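Local structure of NleG5-1 effector (Enterobacteria phage YYZ-2008, 5VGC) at residues T142-L147 / V164-D169; C125-E130 / G153-N158; S15-I20 / E79-T84; V4-Y9 / A37-G42; E117-I122 / H175-R180. The protein probably acts as a ubiquitin-protein transferase, an effector whose C-terminal part belongs to the RING clan of ubiquitin ligase domains, and binds calcium ions. The protein carries 1 engineered substitution. One frame throughout, in Å; residues are numbered along the deposited sequence.

Contact 1 of 5, residues T142-L147 / V164-D169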
# COMPACT_ATOMS: atom_id res chain seq x y z
N THR A 142 -1.80 13.28 34.42
CA THR A 142 -2.50 13.93 33.30
C THR A 142 -2.29 13.26 31.94
O THR A 142 -1.17 12.94 31.57
CB THR A 142 -2.10 15.40 33.14
OG1 THR A 142 -0.73 15.47 32.73
CG2 THR A 142 -2.30 16.17 34.45
N CYS A 143 -3.39 13.07 31.21
CA CYS A 143 -3.39 12.42 29.90
C CYS A 143 -2.66 13.23 28.84
O CYS A 143 -2.90 14.44 28.73
CB CYS A 143 -4.82 12.11 29.47
SG CYS A 143 -5.05 11.61 27.75
N PRO A 144 -1.78 12.59 28.04
CA PRO A 144 -1.06 13.35 26.99
C PRO A 144 -1.96 13.89 25.88
O PRO A 144 -1.57 14.85 25.21
CB PRO A 144 -0.06 12.35 26.42
CG PRO A 144 -0.00 11.23 27.40
CD PRO A 144 -1.36 11.17 28.06
N VAL A 145 -3.15 13.29 25.69
CA VAL A 145 -4.11 13.76 24.71
C VAL A 145 -5.00 14.85 25.31
O VAL A 145 -5.02 15.97 24.80
CB VAL A 145 -4.95 12.59 24.14
CG1 VAL A 145 -5.96 13.08 23.12
CG2 VAL A 145 -4.04 11.55 23.51
N THR A 146 -5.74 14.56 26.38
CA THR A 146 -6.69 15.57 26.94
C THR A 146 -6.00 16.69 27.72
O THR A 146 -6.59 17.75 27.89
CB THR A 146 -7.71 14.97 27.91
OG1 THR A 146 -6.98 14.27 28.92
CG2 THR A 146 -8.65 14.03 27.19
N LEU A 147 -4.77 16.45 28.19
CA LEU A 147 -4.05 17.38 29.09
C LEU A 147 -4.81 17.58 30.42
O LEU A 147 -4.73 18.64 31.02
CB LEU A 147 -3.75 18.72 28.39
CG LEU A 147 -3.07 18.66 27.01
CD1 LEU A 147 -2.99 20.06 26.40
CD2 LEU A 147 -1.68 18.04 27.05
N VAL A 164 7.93 1.26 29.56
CA VAL A 164 7.35 2.46 30.17
C VAL A 164 5.95 2.69 29.59
O VAL A 164 5.73 2.60 28.36
CB VAL A 164 8.27 3.67 29.92
CG1 VAL A 164 7.57 5.02 30.12
CG2 VAL A 164 9.54 3.58 30.76
N CYS A 165 5.01 2.97 30.48
CA CYS A 165 3.66 3.31 30.05
C CYS A 165 3.20 4.61 30.63
O CYS A 165 3.76 5.13 31.61
CB CYS A 165 2.65 2.21 30.36
SG CYS A 165 2.92 1.40 31.91
N MET A 166 2.17 5.15 29.98
CA MET A 166 1.57 6.39 30.42
C MET A 166 0.09 6.20 30.58
O MET A 166 -0.51 5.29 29.99
CB MET A 166 1.90 7.50 29.45
CG MET A 166 3.39 7.85 29.50
SD MET A 166 3.77 9.56 29.11
CE MET A 166 3.42 9.65 27.36
N LEU A 167 -0.46 7.07 31.41
CA LEU A 167 -1.87 7.07 31.75
C LEU A 167 -2.60 7.93 30.72
O LEU A 167 -2.29 9.09 30.59
CB LEU A 167 -2.08 7.65 33.15
CG LEU A 167 -3.54 7.73 33.62
CD1 LEU A 167 -4.15 6.33 33.65
CD2 LEU A 167 -3.62 8.41 34.99
N TYR A 168 -3.57 7.34 30.03
CA TYR A 168 -4.42 8.06 29.08
C TYR A 168 -5.88 8.03 29.52
O TYR A 168 -6.32 7.10 30.24
CB TYR A 168 -4.32 7.44 27.66
CG TYR A 168 -2.94 7.52 27.05
CD1 TYR A 168 -1.94 6.66 27.44
CD2 TYR A 168 -2.64 8.44 26.07
CE1 TYR A 168 -0.68 6.73 26.90
CE2 TYR A 168 -1.37 8.51 25.52
CZ TYR A 168 -0.39 7.63 25.95
OH TYR A 168 0.90 7.67 25.44
N ASP A 169 -6.62 9.03 29.07
CA ASP A 169 -8.07 9.05 29.18
C ASP A 169 -8.66 7.97 28.25
O ASP A 169 -8.40 7.94 27.01
CB ASP A 169 -8.64 10.43 28.81
CG ASP A 169 -10.07 10.63 29.29
OD1 ASP A 169 -10.95 9.86 28.89
OD2 ASP A 169 -10.32 11.59 30.06
O HOH W 1 0.08 10.55 31.28
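Pro144 lies across the Tyr168 ring at about a right angle. Its CD stands over one face, offset toward the rim, 3.9 Å from the centroid of the Tyr168 ring. The approach is 26° off the ring normal, which makes a CH-pi contact. Pro144 CG touches Tyr168 CE2 and also meets Met166 CE at 3.8 Å, where the methionine chain bends at chi3 (-70°). Val145 CG2 adds looser contact at the edge of the same ring. The loop 142-147 is thereby laid beside strand 164-169, with Cys143 at the join. In this RING-clan domain no metal binds the cysteine sulfur here; backbone amides gather round it, consistent with U-box folds, where hydrogen bonds replace zinc. Cys143 SG, anti to its own N, accepts from Asp169 N across the contact at 3.3 Å, in a nearly straight bond (177°). Thr146 N and, weakly, Val145 N reach the same sulfur from within the turn, which Leu147 N closes on Cys143 O. Farther out, Thr146 CG2 meets Asp169 CB at 3.9 Å. On the polar edge, water 1 donates to Thr142 O at 2.7 Å and to Leu167 O at 2.9 Å, joining two carbonyls that cannot bond directly.

Contact 2 of 5, residues C125-E130 / G153-N158. With CA (calcium ion), chain F; CA (calcium ion), chain G.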
# COMPACT_ATOMS: atom_id res chain seq x y z
N CYS A 125 -8.98 -3.02 30.72
CA CYS A 125 -7.84 -2.45 31.44
C CYS A 125 -8.12 -1.11 32.11
O CYS A 125 -7.38 -0.69 33.02
CB CYS A 125 -6.62 -2.34 30.53
SG CYS A 125 -5.84 -3.92 30.09
N ALA A 126 -9.19 -0.42 31.69
CA ALA A 126 -9.54 0.88 32.27
C ALA A 126 -9.84 0.82 33.75
O ALA A 126 -10.51 -0.13 34.20
CB ALA A 126 -10.73 1.48 31.54
N PHE A 127 -9.36 1.81 34.51
CA PHE A 127 -9.60 1.88 35.98
C PHE A 127 -10.02 3.29 36.44
O PHE A 127 -9.65 4.30 35.81
CB PHE A 127 -8.38 1.38 36.75
CG PHE A 127 -7.14 2.23 36.55
CD1 PHE A 127 -6.87 3.29 37.40
CD2 PHE A 127 -6.26 1.97 35.51
CE1 PHE A 127 -5.73 4.09 37.22
CE2 PHE A 127 -5.12 2.75 35.32
CZ PHE A 127 -4.86 3.82 36.18
N ASN A 128 -10.78 3.33 37.53
CA ASN A 128 -11.12 4.56 38.25
C ASN A 128 -9.83 5.16 38.84
O ASN A 128 -9.25 4.59 39.78
CB ASN A 128 -12.14 4.19 39.35
CG ASN A 128 -12.60 5.38 40.20
OD1 ASN A 128 -11.85 6.28 40.56
ND2 ASN A 128 -13.86 5.36 40.53
N VAL A 129 -9.41 6.30 38.29
CA VAL A 129 -8.14 6.89 38.71
C VAL A 129 -8.14 7.22 40.20
O VAL A 129 -7.21 6.81 40.94
CB VAL A 129 -7.75 8.12 37.88
CG1 VAL A 129 -6.39 8.68 38.29
CG2 VAL A 129 -7.76 7.75 36.39
N GLU A 130 -9.17 7.93 40.65
CA GLU A 130 -9.17 8.40 42.04
C GLU A 130 -9.26 7.23 43.02
O GLU A 130 -8.57 7.24 44.03
CB GLU A 130 -10.04 9.65 42.32
CG GLU A 130 -11.51 9.56 42.08
CD GLU A 130 -12.18 10.87 41.66
OE1 GLU A 130 -11.55 11.80 41.12
OE2 GLU A 130 -13.41 10.98 41.87
N GLY A 153 -9.10 5.93 33.59
CA GLY A 153 -7.79 5.97 32.97
C GLY A 153 -7.37 4.61 32.46
O GLY A 153 -7.86 3.60 32.95
N VAL A 154 -6.45 4.60 31.49
CA VAL A 154 -5.90 3.36 30.93
C VAL A 154 -4.39 3.51 30.72
O VAL A 154 -3.92 4.57 30.23
CB VAL A 154 -6.51 3.03 29.56
CG1 VAL A 154 -5.99 1.69 29.04
CG2 VAL A 154 -8.04 3.00 29.61
N PHE A 155 -3.64 2.46 31.09
CA PHE A 155 -2.18 2.47 30.92
C PHE A 155 -1.84 2.02 29.50
O PHE A 155 -2.30 0.97 29.07
CB PHE A 155 -1.47 1.53 31.92
CG PHE A 155 -1.25 2.11 33.30
CD1 PHE A 155 -0.85 3.42 33.49
CD2 PHE A 155 -1.42 1.30 34.41
CE1 PHE A 155 -0.63 3.92 34.78
CE2 PHE A 155 -1.23 1.81 35.69
CZ PHE A 155 -0.83 3.11 35.87
N MET A 156 -1.02 2.81 28.79
CA MET A 156 -0.52 2.36 27.48
C MET A 156 0.98 2.51 27.37
O MET A 156 1.55 3.55 27.77
CB MET A 156 -1.18 3.13 26.32
CG MET A 156 -0.78 2.62 24.94
SD MET A 156 -1.53 3.56 23.60
CE MET A 156 -2.95 2.59 23.30
N ARG A 157 1.62 1.48 26.83
CA ARG A 157 3.06 1.49 26.65
C ARG A 157 3.49 2.53 25.61
O ARG A 157 2.75 2.78 24.66
CB ARG A 157 3.57 0.11 26.24
CG ARG A 157 3.45 -0.87 27.39
CD ARG A 157 3.41 -2.31 26.93
NE ARG A 157 4.72 -2.77 26.52
CZ ARG A 157 4.95 -3.93 25.92
NH1 ARG A 157 3.95 -4.76 25.64
NH2 ARG A 157 6.20 -4.24 25.60
N ASN A 158 4.68 3.12 25.81
CA ASN A 158 5.20 4.13 24.91
C ASN A 158 5.50 3.65 23.50
O ASN A 158 5.53 4.45 22.57
CB ASN A 158 6.47 4.78 25.50
CG ASN A 158 6.16 5.74 26.62
OD1 ASN A 158 5.04 5.73 27.18
ND2 ASN A 158 7.14 6.59 26.96
CA CA F . -15.13 12.06 41.17
CA CA G . -11.31 13.85 39.81
O HOH W 2 -4.71 0.38 32.72
O HOH W 3 -14.72 10.77 38.92
O HOH W 4 -15.72 9.93 41.93
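Phe127 and Gly153 form an antiparallel hydrogen-bonded pair, tying the short strand 127-128 to strand 152-157 of the antiparallel sheet in this RING-clan domain. Both bonds of the pair are 2.8 Å, Phe127 N to Gly153 O and Gly153 N to Phe127 O. From CB, the Phe127 side chain places CG between the backbone N and the carbonyl carbon (chi1 63°). One ring face has Gly153 C over it. CG and CD2 approach Gly153 O, CD2 at 3.4 Å. Farther out, CE2 comes within 4.0 Å of Phe155 CE2 and sits over the face of that second ring, toward its rim. The tip, CZ, meets Phe155 CZ; the two planes are inclined at 50°. Beside the pair, Ala126 CB packs on Val154 CG2 at 3.6 Å, while Val129 CG2 approaches the glycine N, where no side chain intervenes. Beyond it, Glu130 spreads its carboxylate between two calcium ions, and Glu151 joins it on the one bound by OE1. Water 2 links the end of helix 111-125 to strand 152-157: it donates to Cys125 O at 2.9 Å and accepts from Phe155 N, lying in the plane of the Phe127 ring at its edge.

Contact 3 of 5, residues S15-I20 / E79-T84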
# COMPACT_ATOMS: atom_id res chain seq x y z
N SER A 15 -24.09 6.90 -27.69
CA SER A 15 -23.47 7.71 -26.63
C SER A 15 -21.97 8.05 -26.83
O SER A 15 -21.34 8.61 -25.92
CB SER A 15 -23.70 7.05 -25.26
OG SER A 15 -23.71 5.64 -25.36
N PHE A 16 -21.42 7.77 -28.02
CA PHE A 16 -20.05 8.18 -28.38
C PHE A 16 -19.99 9.16 -29.58
O PHE A 16 -20.91 9.27 -30.37
CB PHE A 16 -19.15 6.96 -28.63
CG PHE A 16 -19.71 5.98 -29.62
CD1 PHE A 16 -19.43 6.10 -30.97
CD2 PHE A 16 -20.51 4.92 -29.19
CE1 PHE A 16 -19.94 5.19 -31.88
CE2 PHE A 16 -21.02 4.01 -30.09
CZ PHE A 16 -20.74 4.14 -31.44
N LEU A 17 -18.87 9.86 -29.66
CA LEU A 17 -18.51 10.74 -30.75
C LEU A 17 -17.53 10.04 -31.70
O LEU A 17 -16.90 9.02 -31.33
CB LEU A 17 -17.80 11.99 -30.20
CG LEU A 17 -18.36 12.69 -28.97
CD1 LEU A 17 -17.35 13.72 -28.48
CD2 LEU A 17 -19.68 13.37 -29.28
N SER A 18 -17.38 10.62 -32.89
CA SER A 18 -16.46 10.11 -33.91
C SER A 18 -15.00 10.35 -33.55
O SER A 18 -14.69 11.13 -32.64
CB SER A 18 -16.74 10.78 -35.26
OG SER A 18 -18.06 10.54 -35.69
N ASP A 19 -14.11 9.69 -34.30
CA ASP A 19 -12.66 9.74 -34.10
C ASP A 19 -12.12 11.19 -34.17
O ASP A 19 -11.87 11.73 -35.25
CB ASP A 19 -11.95 8.83 -35.14
CG ASP A 19 -10.51 8.48 -34.77
OD1 ASP A 19 -9.95 9.06 -33.81
OD2 ASP A 19 -9.94 7.61 -35.47
N ILE A 20 -11.94 11.78 -32.99
CA ILE A 20 -11.39 13.14 -32.84
C ILE A 20 -9.86 13.14 -33.12
O ILE A 20 -9.17 12.20 -32.73
CB ILE A 20 -11.68 13.69 -31.41
CG1 ILE A 20 -13.18 13.89 -31.20
CG2 ILE A 20 -10.97 15.02 -31.12
CD1 ILE A 20 -13.56 14.12 -29.75
N GLU A 79 -18.83 11.28 -19.93
CA GLU A 79 -18.14 9.99 -19.78
C GLU A 79 -17.25 9.70 -20.98
O GLU A 79 -16.06 9.37 -20.81
CB GLU A 79 -19.12 8.85 -19.55
CG GLU A 79 -19.27 8.52 -18.07
CD GLU A 79 -20.15 7.33 -17.84
OE1 GLU A 79 -20.85 7.29 -16.79
OE2 GLU A 79 -20.14 6.43 -18.70
N HIS A 80 -17.82 9.84 -22.18
CA HIS A 80 -17.03 9.66 -23.41
C HIS A 80 -15.83 10.60 -23.50
O HIS A 80 -14.70 10.17 -23.75
CB HIS A 80 -17.87 9.84 -24.67
CG HIS A 80 -17.14 9.42 -25.92
ND1 HIS A 80 -16.42 10.29 -26.70
CD2 HIS A 80 -17.00 8.20 -26.50
CE1 HIS A 80 -15.89 9.64 -27.72
NE2 HIS A 80 -16.23 8.37 -27.62
N ILE A 81 -16.06 11.89 -23.28
CA ILE A 81 -14.95 12.84 -23.37
C ILE A 81 -13.86 12.46 -22.38
O ILE A 81 -12.67 12.44 -22.73
CB ILE A 81 -15.42 14.30 -23.13
CG1 ILE A 81 -16.28 14.76 -24.30
CG2 ILE A 81 -14.22 15.23 -22.99
CD1 ILE A 81 -17.19 15.92 -23.93
N GLU A 82 -14.27 12.16 -21.15
CA GLU A 82 -13.36 11.72 -20.10
C GLU A 82 -12.57 10.50 -20.54
O GLU A 82 -11.35 10.49 -20.44
CB GLU A 82 -14.11 11.44 -18.79
CG GLU A 82 -14.47 12.69 -18.03
CD GLU A 82 -15.26 12.42 -16.75
OE1 GLU A 82 -15.70 11.26 -16.55
OE2 GLU A 82 -15.41 13.37 -15.96
N ARG A 83 -13.27 9.47 -21.03
CA ARG A 83 -12.56 8.29 -21.49
C ARG A 83 -11.59 8.60 -22.64
O ARG A 83 -10.48 8.08 -22.68
CB ARG A 83 -13.52 7.18 -21.90
CG ARG A 83 -14.20 6.48 -20.74
CD ARG A 83 -14.76 5.14 -21.15
NE ARG A 83 -15.62 4.67 -20.08
CZ ARG A 83 -15.22 3.98 -19.01
NH1 ARG A 83 -13.94 3.64 -18.81
NH2 ARG A 83 -16.10 3.64 -18.10
N THR A 84 -12.00 9.46 -23.56
CA THR A 84 -11.17 9.79 -24.71
C THR A 84 -9.92 10.56 -24.27
O THR A 84 -8.83 10.25 -24.72
CB THR A 84 -11.96 10.57 -25.79
OG1 THR A 84 -13.18 9.87 -26.08
CG2 THR A 84 -11.15 10.71 -27.05
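His80 presses one face of its imidazole against the backbone between Phe16 and Leu17, and this is the tight part of the contact. Phe16 CA and Leu17 N each stand 3.5 Å above the ring plane, both offset toward the rim. Phe16 CB meets His80 CD2 at 3.3 Å, and Leu17 CG lies 3.8 Å from His80 ND1. His80 CG lies anti to its backbone N (chi1 -170°), and the bond to CB points toward the loop. Thr84 OG1 sits above the opposite face; it donates to His80 O at 2.8 Å from above the carbonyl plane, and Thr84 N bonds to that same oxygen. No hydrogen bond joins the two segments. Elsewhere the fit is loose: Leu17 CD1 and Ile81 CG1 are 4.4 Å apart, and the exposed Phe16 ring leads away from the helix. Leu17 and Ile81 both also touch Leu41 of strand 37-41. The geometry is that of an irregular chain laid over a helix: the loop preceding helix 22-34 covers a side of helix 68-85 in the N-terminal part of the protein.

Contact 4 of 5, residues V4-Y9 / A37-G42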
# COMPACT_ATOMS: atom_id res chain seq x y z
N VAL A 4 -13.69 25.45 -27.38
CA VAL A 4 -13.62 24.28 -28.31
C VAL A 4 -15.03 23.68 -28.52
O VAL A 4 -15.76 23.48 -27.56
CB VAL A 4 -12.65 23.18 -27.79
CG1 VAL A 4 -12.65 21.96 -28.72
CG2 VAL A 4 -11.24 23.74 -27.62
N ASP A 5 -15.39 23.41 -29.78
CA ASP A 5 -16.66 22.73 -30.10
C ASP A 5 -16.44 21.34 -30.69
O ASP A 5 -15.58 21.14 -31.57
CB ASP A 5 -17.54 23.58 -31.03
CG ASP A 5 -17.03 23.63 -32.45
OD1 ASP A 5 -15.82 23.87 -32.64
OD2 ASP A 5 -17.85 23.44 -33.39
N LEU A 6 -17.22 20.38 -30.21
CA LEU A 6 -17.16 18.99 -30.66
C LEU A 6 -18.44 18.51 -31.35
O LEU A 6 -18.52 17.34 -31.75
CB LEU A 6 -16.80 18.07 -29.49
CG LEU A 6 -15.48 18.40 -28.79
CD1 LEU A 6 -15.26 17.46 -27.61
CD2 LEU A 6 -14.31 18.32 -29.77
N THR A 7 -19.43 19.40 -31.52
CA THR A 7 -20.65 19.10 -32.29
C THR A 7 -20.33 18.44 -33.64
O THR A 7 -20.93 17.41 -33.97
CB THR A 7 -21.55 20.35 -32.50
OG1 THR A 7 -21.56 21.15 -31.31
CG2 THR A 7 -22.97 19.93 -32.85
N PRO A 8 -19.36 19.00 -34.42
CA PRO A 8 -18.83 18.31 -35.60
C PRO A 8 -18.66 16.78 -35.48
O PRO A 8 -18.97 16.06 -36.43
CB PRO A 8 -17.44 18.96 -35.79
CG PRO A 8 -17.54 20.31 -35.16
CD PRO A 8 -18.80 20.37 -34.33
N TYR A 9 -18.18 16.31 -34.33
CA TYR A 9 -17.91 14.89 -34.11
C TYR A 9 -19.09 14.12 -33.49
O TYR A 9 -18.94 12.93 -33.23
CB TYR A 9 -16.65 14.73 -33.26
CG TYR A 9 -15.44 15.47 -33.79
CD1 TYR A 9 -15.15 16.77 -33.38
CD2 TYR A 9 -14.58 14.88 -34.72
CE1 TYR A 9 -14.05 17.46 -33.86
CE2 TYR A 9 -13.47 15.57 -35.21
CZ TYR A 9 -13.21 16.85 -34.78
OH TYR A 9 -12.12 17.55 -35.25
N ALA A 37 -11.35 24.02 -19.37
CA ALA A 37 -11.68 24.06 -20.80
C ALA A 37 -13.20 23.95 -20.97
O ALA A 37 -13.83 23.00 -20.47
CB ALA A 37 -10.96 22.96 -21.56
N GLN A 38 -13.78 24.94 -21.66
CA GLN A 38 -15.21 24.96 -21.97
C GLN A 38 -15.44 24.31 -23.33
O GLN A 38 -15.09 24.88 -24.37
CB GLN A 38 -15.79 26.39 -21.94
CG GLN A 38 -16.26 26.85 -20.56
CD GLN A 38 -17.58 26.23 -20.12
OE1 GLN A 38 -18.44 25.89 -20.94
NE2 GLN A 38 -17.75 26.08 -18.81
N ILE A 39 -16.04 23.12 -23.32
CA ILE A 39 -16.37 22.37 -24.53
C ILE A 39 -17.85 22.59 -24.89
O ILE A 39 -18.72 22.58 -24.01
CB ILE A 39 -16.02 20.86 -24.37
CG1 ILE A 39 -14.50 20.68 -24.48
CG2 ILE A 39 -16.73 20.00 -25.43
CD1 ILE A 39 -14.00 19.30 -24.13
N ARG A 40 -18.10 22.80 -26.19
CA ARG A 40 -19.45 22.87 -26.75
C ARG A 40 -19.83 21.54 -27.39
O ARG A 40 -19.06 21.00 -28.19
CB ARG A 40 -19.53 23.97 -27.82
CG ARG A 40 -20.95 24.38 -28.20
CD ARG A 40 -20.96 25.42 -29.31
NE ARG A 40 -20.24 26.63 -28.95
CZ ARG A 40 -20.68 27.58 -28.12
NH1 ARG A 40 -21.88 27.50 -27.54
NH2 ARG A 40 -19.92 28.64 -27.87
N LEU A 41 -21.00 21.02 -27.04
CA LEU A 41 -21.53 19.79 -27.66
C LEU A 41 -23.00 19.99 -27.93
O LEU A 41 -23.76 20.27 -27.01
CB LEU A 41 -21.33 18.59 -26.74
CG LEU A 41 -20.02 17.82 -26.87
CD1 LEU A 41 -19.86 16.93 -25.66
CD2 LEU A 41 -20.01 17.00 -28.15
N GLY A 42 -23.40 19.83 -29.19
CA GLY A 42 -24.70 20.33 -29.65
C GLY A 42 -24.67 21.83 -29.43
O GLY A 42 -23.80 22.52 -29.97
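Leu6 crosses Ile39 obliquely, its CD1 3.7 Å from Ile39 CG2, while its CB rests on Leu41 CD2 at 3.6 Å. These three side chains leave the backbone on one face; Asp5 and Arg40 leave on the other, where their CB atoms lie side by side at 3.8 Å. The charged ends then diverge: Asp5 CG turns between its N and carbonyl carbon (chi1 73°), and Asp5 OD2 remains 6.0 Å from Arg40 NE. The touching parts, residues 4-7 and 38-42, run in nearly the same direction, 15° apart. Arg40 bonds through both its N and its O, Arg40 N to Val4 O and Leu6 N to Arg40 O, each at 2.8 Å, the pattern of a parallel bridge. At the far end, Thr7 OG1 donates to Gly42 O at 2.9 Å, in the carbonyl plane and on a lone pair. The N-terminal segment thus runs alongside edge strand 37-41 of the three-stranded antiparallel sheet, joined by a single bridge; that strand also pairs with strand 44-50, Ile39 packs against Ile28 of helix 22-34, and Leu41 against helix 68-85.

Contact 5 of 5, residues E117-I122 / H175-R180. With CA (calcium ion), chain E.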
# COMPACT_ATOMS: atom_id res chain seq x y z
N GLU A 117 -11.51 -6.74 19.68
CA GLU A 117 -10.51 -7.20 20.63
C GLU A 117 -9.78 -6.03 21.36
O GLU A 117 -9.65 -6.02 22.60
CB GLU A 117 -9.53 -8.15 19.91
CG GLU A 117 -8.24 -8.49 20.66
CD GLU A 117 -7.60 -9.81 20.25
OE1 GLU A 117 -8.28 -10.63 19.60
OE2 GLU A 117 -6.42 -10.01 20.60
N LEU A 118 -9.33 -5.05 20.58
CA LEU A 118 -8.61 -3.90 21.12
C LEU A 118 -9.50 -3.06 22.07
O LEU A 118 -9.10 -2.69 23.21
CB LEU A 118 -8.06 -3.06 19.97
CG LEU A 118 -7.19 -1.86 20.25
CD1 LEU A 118 -6.04 -2.22 21.17
CD2 LEU A 118 -6.65 -1.37 18.91
N LEU A 119 -10.71 -2.75 21.59
CA LEU A 119 -11.68 -2.02 22.39
C LEU A 119 -12.06 -2.78 23.67
O LEU A 119 -12.12 -2.19 24.78
CB LEU A 119 -12.94 -1.71 21.57
CG LEU A 119 -12.77 -0.66 20.47
CD1 LEU A 119 -14.05 -0.53 19.68
CD2 LEU A 119 -12.38 0.70 21.03
N ASP A 120 -12.28 -4.08 23.52
CA ASP A 120 -12.52 -4.95 24.69
C ASP A 120 -11.36 -4.88 25.67
O ASP A 120 -11.58 -4.75 26.89
CB ASP A 120 -12.81 -6.42 24.30
CG ASP A 120 -14.23 -6.63 23.79
OD1 ASP A 120 -15.06 -5.70 23.85
OD2 ASP A 120 -14.54 -7.76 23.33
N LYS A 121 -10.12 -4.96 25.16
CA LYS A 121 -8.99 -4.87 26.08
C LYS A 121 -8.91 -3.51 26.76
O LYS A 121 -8.62 -3.44 27.97
CB LYS A 121 -7.66 -5.21 25.44
CG LYS A 121 -6.54 -5.28 26.46
CD LYS A 121 -5.42 -6.18 26.02
CE LYS A 121 -4.41 -6.34 27.14
NZ LYS A 121 -3.12 -6.83 26.54
N ILE A 122 -9.17 -2.43 26.01
CA ILE A 122 -9.21 -1.11 26.68
C ILE A 122 -10.24 -1.17 27.83
O ILE A 122 -9.91 -0.90 29.02
CB ILE A 122 -9.52 0.03 25.69
CG1 ILE A 122 -8.27 0.30 24.85
CG2 ILE A 122 -9.95 1.30 26.42
CD1 ILE A 122 -8.50 1.19 23.65
N HIS A 175 -10.96 7.00 21.04
CA HIS A 175 -10.89 7.89 19.89
C HIS A 175 -9.66 7.62 19.01
O HIS A 175 -9.78 7.59 17.78
CB HIS A 175 -10.89 9.34 20.35
CG HIS A 175 -10.80 10.33 19.23
ND1 HIS A 175 -9.64 11.01 18.93
CD2 HIS A 175 -11.74 10.78 18.36
CE1 HIS A 175 -9.86 11.82 17.91
NE2 HIS A 175 -11.13 11.71 17.55
N LEU A 176 -8.50 7.40 19.63
CA LEU A 176 -7.28 7.09 18.86
C LEU A 176 -7.43 5.78 18.09
O LEU A 176 -7.07 5.72 16.89
CB LEU A 176 -6.04 6.98 19.75
CG LEU A 176 -5.55 8.24 20.45
CD1 LEU A 176 -4.40 7.91 21.40
CD2 LEU A 176 -5.13 9.31 19.48
N VAL A 177 -7.96 4.76 18.77
CA VAL A 177 -8.11 3.45 18.13
C VAL A 177 -9.18 3.51 17.02
O VAL A 177 -8.91 3.09 15.87
CB VAL A 177 -8.43 2.35 19.17
CG1 VAL A 177 -8.87 1.04 18.51
CG2 VAL A 177 -7.21 2.11 20.04
N LYS A 178 -10.36 4.05 17.33
CA LYS A 178 -11.43 4.13 16.33
C LYS A 178 -11.08 4.95 15.08
O LYS A 178 -11.55 4.65 14.00
CB LYS A 178 -12.72 4.63 16.95
CG LYS A 178 -13.40 3.60 17.86
CD LYS A 178 -14.72 4.17 18.33
CE LYS A 178 -15.54 3.23 19.17
NZ LYS A 178 -16.85 3.89 19.45
N THR A 179 -10.25 5.98 15.23
CA THR A 179 -9.76 6.75 14.09
C THR A 179 -8.49 6.15 13.50
O THR A 179 -7.90 6.75 12.62
CB THR A 179 -9.51 8.24 14.45
OG1 THR A 179 -8.47 8.35 15.43
CG2 THR A 179 -10.79 8.91 14.97
N ARG A 180 -8.04 4.97 13.97
CA ARG A 180 -6.82 4.35 13.45
C ARG A 180 -5.60 5.32 13.53
O ARG A 180 -4.68 5.25 12.70
CB ARG A 180 -7.05 3.86 11.99
CG ARG A 180 -7.82 2.55 11.86
CD ARG A 180 -9.32 2.70 12.10
NE ARG A 180 -10.03 1.44 11.83
CZ ARG A 180 -11.35 1.26 11.96
NH1 ARG A 180 -12.13 2.26 12.37
NH2 ARG A 180 -11.89 0.08 11.68
CA CA E . -3.06 4.87 10.90
O HOH W 5 -1.57 4.11 12.52
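Val177 is the bump of this contact, and Leu118, Leu119 and Ile122 line the hollow that receives it. Leu118 and Val177 reach toward each other tip to tip, with Leu118 CD2 3.3 Å from Val177 CG1. The second valine methyl, CG2, fits between Leu118 CD2 at 3.7 Å and Ile122 CD1 at 3.9 Å; Ile122 and Val177 slide past each other in opposite directions. Leu119 CD2 makes a looser wall, 4.3 Å from Val177 CG1. Leu115 also touches Val177, so residues spaced three and four apart on one helix surround a single side chain of the other, as in knobs-into-holes packing. Val177 offers both methyls because CG1 is anti to its backbone N (chi1 168°) and CG2 lies beside that N. At the exposed margin the extended Lys178 chain crosses Leu119 at about a right angle, its CE 4.1 Å from Leu119 CD1. No hydrogen bond links the segments. Helix 170-178 ends just beyond in a Schellman motif with Arg180 at positive phi, bonding Arg180 N to Val177 O at 2.8 Å and Ala181 N to Leu176 O; this turn presents Arg180 O to a calcium ion at 2.5 Å. The contact therefore pairs helix 111-125 with the last turn of helix 170-178, while Ile122 also packs on Leu173 farther back along that helix and on Val154 of strand 152-157.

The five contacts fall into two groups on opposite sides of the chain's centre. Contacts 3 and 4, centres 11 Å apart, share the N-terminal part and meet through Leu41 and Ile81 and a probable hydrogen bond from Ser18 N to Tyr9 O; both are partly buried, one purely by packing, the other by backbone pairing. With centres 48 to 65 Å from these, contacts 1, 2 and 5 build the RING-clan part. Contacts 1 and 2 use adjacent strands of one sheet, 164-169 and 152-157, and contact 5 joins helix 111-125 to helix 170-178, which follows strand 164-169. Contacts 2 and 5 are buried, contact 1 only partly. Chemistry follows place: amide-sulfur bonds at the loop, strand pairing in the sheet, aliphatic interlocking between helices.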